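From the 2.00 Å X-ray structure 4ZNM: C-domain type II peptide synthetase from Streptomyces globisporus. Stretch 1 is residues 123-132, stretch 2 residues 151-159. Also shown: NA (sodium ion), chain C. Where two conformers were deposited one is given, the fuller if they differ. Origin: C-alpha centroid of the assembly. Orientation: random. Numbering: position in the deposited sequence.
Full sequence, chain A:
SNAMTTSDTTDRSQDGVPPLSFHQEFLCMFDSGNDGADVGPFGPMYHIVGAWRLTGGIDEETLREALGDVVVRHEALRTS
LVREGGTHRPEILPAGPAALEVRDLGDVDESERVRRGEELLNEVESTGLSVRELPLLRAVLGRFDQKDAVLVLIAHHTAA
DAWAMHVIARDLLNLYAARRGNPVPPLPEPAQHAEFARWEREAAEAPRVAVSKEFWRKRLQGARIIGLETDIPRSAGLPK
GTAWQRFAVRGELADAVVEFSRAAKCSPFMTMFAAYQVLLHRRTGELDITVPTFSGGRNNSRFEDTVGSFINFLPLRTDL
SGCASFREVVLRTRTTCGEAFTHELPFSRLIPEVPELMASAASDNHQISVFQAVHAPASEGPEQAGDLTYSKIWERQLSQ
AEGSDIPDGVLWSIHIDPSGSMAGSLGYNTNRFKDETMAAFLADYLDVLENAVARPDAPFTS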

# COMPACT_ATOMS: atom_id res chain seq x y z
N GLU A 123 14.85 -8.51 5.02
CA GLU A 123 15.28 -9.79 4.47
C GLU A 123 14.06 -10.56 3.99
O GLU A 123 14.05 -11.11 2.90
CB GLU A 123 16.06 -10.62 5.50
CG GLU A 123 16.53 -11.94 4.90
CD GLU A 123 17.05 -12.90 5.94
OE1 GLU A 123 17.50 -12.44 7.01
OE2 GLU A 123 17.01 -14.12 5.68
N VAL A 124 13.01 -10.59 4.80
CA VAL A 124 11.80 -11.31 4.39
C VAL A 124 11.24 -10.68 3.12
O VAL A 124 10.89 -11.37 2.19
CB VAL A 124 10.74 -11.34 5.52
CG1 VAL A 124 9.39 -11.82 4.99
CG2 VAL A 124 11.23 -12.23 6.64
N GLU A 125 11.24 -9.35 3.04
CA GLU A 125 10.74 -8.65 1.84
C GLU A 125 11.55 -8.98 0.59
O GLU A 125 11.03 -8.88 -0.51
CB GLU A 125 10.75 -7.13 2.04
CG GLU A 125 10.07 -6.37 0.94
CD GLU A 125 10.22 -4.84 1.07
OE1 GLU A 125 9.87 -4.12 0.08
OE2 GLU A 125 10.68 -4.37 2.14
N SER A 126 12.82 -9.33 0.74
CA SER A 126 13.59 -9.73 -0.42
C SER A 126 13.35 -11.17 -0.87
O SER A 126 13.88 -11.57 -1.89
CB SER A 126 15.08 -9.55 -0.19
OG SER A 126 15.53 -10.56 0.71
N THR A 127 12.53 -11.93 -0.16
CA THR A 127 12.22 -13.29 -0.58
C THR A 127 10.93 -13.31 -1.39
O THR A 127 10.16 -12.35 -1.38
CB THR A 127 12.10 -14.25 0.61
OG1 THR A 127 10.94 -13.93 1.39
CG2 THR A 127 13.35 -14.16 1.47
N GLY A 128 10.71 -14.40 -2.13
CA GLY A 128 9.56 -14.51 -3.02
C GLY A 128 8.42 -15.31 -2.43
O GLY A 128 8.60 -16.07 -1.47
N LEU A 129 7.24 -15.11 -2.98
CA LEU A 129 6.04 -15.81 -2.50
C LEU A 129 5.07 -15.91 -3.68
O LEU A 129 4.48 -14.93 -4.07
CB LEU A 129 5.44 -15.04 -1.33
CG LEU A 129 4.13 -15.56 -0.74
CD1 LEU A 129 4.29 -16.98 -0.30
CD2 LEU A 129 3.69 -14.71 0.45
N SER A 130 4.96 -17.10 -4.25
CA SER A 130 4.14 -17.34 -5.44
C SER A 130 2.66 -17.10 -5.18
O SER A 130 2.19 -17.21 -4.04
CB SER A 130 4.33 -18.78 -5.91
OG SER A 130 3.68 -19.66 -5.01
N VAL A 131 1.94 -16.74 -6.24
CA VAL A 131 0.47 -16.69 -6.17
C VAL A 131 -0.13 -17.98 -6.78
O VAL A 131 -1.32 -18.28 -6.63
CB VAL A 131 -0.08 -15.43 -6.90
CG1 VAL A 131 0.05 -15.59 -8.40
CG2 VAL A 131 -1.51 -15.18 -6.44
N ARG A 132 0.69 -18.73 -7.48
CA ARG A 132 0.20 -19.86 -8.28
C ARG A 132 -0.06 -21.09 -7.42
O ARG A 132 -0.75 -22.02 -7.85
CB ARG A 132 1.19 -20.19 -9.40
CG ARG A 132 1.17 -19.09 -10.47
CD ARG A 132 1.80 -19.53 -11.82
NE ARG A 132 3.22 -19.82 -11.63
CZ ARG A 132 4.20 -18.92 -11.69
NH1 ARG A 132 5.46 -19.28 -11.50
NH2 ARG A 132 3.92 -17.64 -11.95
NA NA C . 2.60 -19.34 -2.81
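Stretch 2 (151-159) LVLIAHHTA

Stretch 2 enters as a β-strand, residues 151 to 156, and leaves the strand form at His-157. Stretch 1 is helical at 123 to 125, continuing a helix from earlier in the chain, and is irregular from Thr-127 on, with an extended backbone at Leu-129. The two advance in the same general sense: Val-124 faces Val-152 and Ile-154, Leu-129 faces Ile-154 to His-156, and Val-131 faces His-156 and Thr-158. No hydrogen bond joins them, so the strand does not pair with the loop as in a sheet; the fit is one of shape, with side chains packed on side chains and on main chain, burying 442 Å² over both sides.

The alternation of the strand sets the pattern. Val-152, Ile-154 and His-156 direct their CA-to-CB bonds toward stretch 1, whereas Leu-153 and Ala-155 point away. At the helical end, CG1 of Val-124 lies 3.8 Å from CG1 of Val-152 and 4.0 Å from CB of Ile-154, so that one methyl group touches two successive inward-facing residues of the strand. Ile-154, with both chi angles in t, is the central bump. Its CD1 reaches the bend near Thr-127, 3.9 Å from O of Val-124 and 4.3 Å from O of Thr-127. That bend is held by Val-124 O, which accepts hydrogen bonds from Thr-127 N at 2.9 Å and Thr-127 OG1 at 2.7 Å.

Leu-129 closes over the other flank of this bump. Its CD2 lies 4.0 Å from CG1 of Ile-154 and also rests on the strand backbone, 3.6 Å from O of Ile-154 and 3.8 Å from CA of Ala-155. Ala-155 directs its CA-to-CB bond away, so here the methyl rests on main chain.

Beyond Leu-129 the imidazole of His-156 takes over. CB of Val-131 sits over one ring face, 3.6 Å from the ring centroid and 8° off the ring normal, a CH-pi contact, while O of Leu-129 approaches the edge, 3.1 Å from CD2 of His-156. The ring is steadied from within its own stretch: ND1 of His-156 and OG1 of Thr-158 are hydrogen-bonded at 2.8 Å. Thr-158 OG1 also meets CG2 of Val-131 at 3.3 Å, extending the contact past the end of the strand.

Between Leu-129 and Val-131, Ser-130 directs its CA-to-CB bond away from the strand and binds the sodium ion through both O and OG, each 2.5 Å from NA.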

# COMPACT_ATOMS: atom_id res chain seq x y z
N LEU A 151 7.50 -10.24 14.93
CA LEU A 151 6.77 -11.14 14.06
C LEU A 151 6.65 -10.49 12.69
O LEU A 151 6.09 -9.38 12.58
CB LEU A 151 5.39 -11.42 14.62
CG LEU A 151 4.54 -12.32 13.70
CD1 LEU A 151 5.19 -13.69 13.42
CD2 LEU A 151 3.15 -12.47 14.25
N VAL A 152 7.16 -11.15 11.65
CA VAL A 152 7.04 -10.66 10.28
C VAL A 152 6.05 -11.51 9.49
O VAL A 152 6.19 -12.72 9.39
CB VAL A 152 8.37 -10.65 9.52
CG1 VAL A 152 8.19 -10.08 8.10
CG2 VAL A 152 9.42 -9.85 10.30
N LEU A 153 5.05 -10.85 8.93
CA LEU A 153 4.16 -11.50 8.00
C LEU A 153 4.38 -11.03 6.56
O LEU A 153 4.65 -9.84 6.28
CB LEU A 153 2.72 -11.25 8.41
CG LEU A 153 2.37 -11.61 9.86
CD1 LEU A 153 0.85 -11.34 10.07
CD2 LEU A 153 2.74 -13.06 10.17
N ILE A 154 4.23 -11.97 5.65
CA ILE A 154 4.29 -11.66 4.24
C ILE A 154 3.16 -12.36 3.53
O ILE A 154 2.86 -13.52 3.78
CB ILE A 154 5.63 -12.06 3.65
CG1 ILE A 154 5.67 -11.71 2.17
CG2 ILE A 154 5.90 -13.51 3.91
CD1 ILE A 154 7.04 -11.89 1.56
N ALA A 155 2.52 -11.62 2.64
CA ALA A 155 1.36 -12.11 1.92
C ALA A 155 1.40 -11.60 0.50
O ALA A 155 1.88 -10.49 0.24
CB ALA A 155 0.10 -11.64 2.60
N HIS A 156 0.87 -12.38 -0.41
CA HIS A 156 0.82 -11.95 -1.78
C HIS A 156 -0.16 -10.78 -1.89
O HIS A 156 -1.24 -10.78 -1.31
CB HIS A 156 0.43 -13.07 -2.73
CG HIS A 156 0.91 -12.82 -4.12
ND1 HIS A 156 0.21 -12.07 -5.04
CD2 HIS A 156 2.08 -13.15 -4.71
CE1 HIS A 156 0.91 -11.98 -6.15
NE2 HIS A 156 2.06 -12.62 -5.98
N HIS A 157 0.25 -9.78 -2.64
CA HIS A 157 -0.45 -8.50 -2.64
C HIS A 157 -1.69 -8.52 -3.55
O HIS A 157 -2.48 -7.55 -3.57
CB HIS A 157 0.57 -7.43 -3.02
CG HIS A 157 0.15 -6.02 -2.72
ND1 HIS A 157 -0.96 -5.69 -1.96
CD2 HIS A 157 0.70 -4.84 -3.09
CE1 HIS A 157 -1.06 -4.38 -1.88
NE2 HIS A 157 -0.07 -3.84 -2.57
N THR A 158 -1.88 -9.62 -4.29
CA THR A 158 -3.18 -9.89 -4.93
C THR A 158 -4.21 -10.36 -3.90
O THR A 158 -5.41 -10.28 -4.15
CB THR A 158 -3.10 -10.98 -6.06
OG1 THR A 158 -2.57 -12.21 -5.51
CG2 THR A 158 -2.26 -10.52 -7.26
N ALA A 159 -3.73 -10.82 -2.74
CA ALA A 159 -4.55 -11.43 -1.71
C ALA A 159 -4.83 -10.49 -0.53
O ALA A 159 -5.77 -10.72 0.21
CB ALA A 159 -3.88 -12.71 -1.20
O HOH W 1 4.70 -19.96 -2.31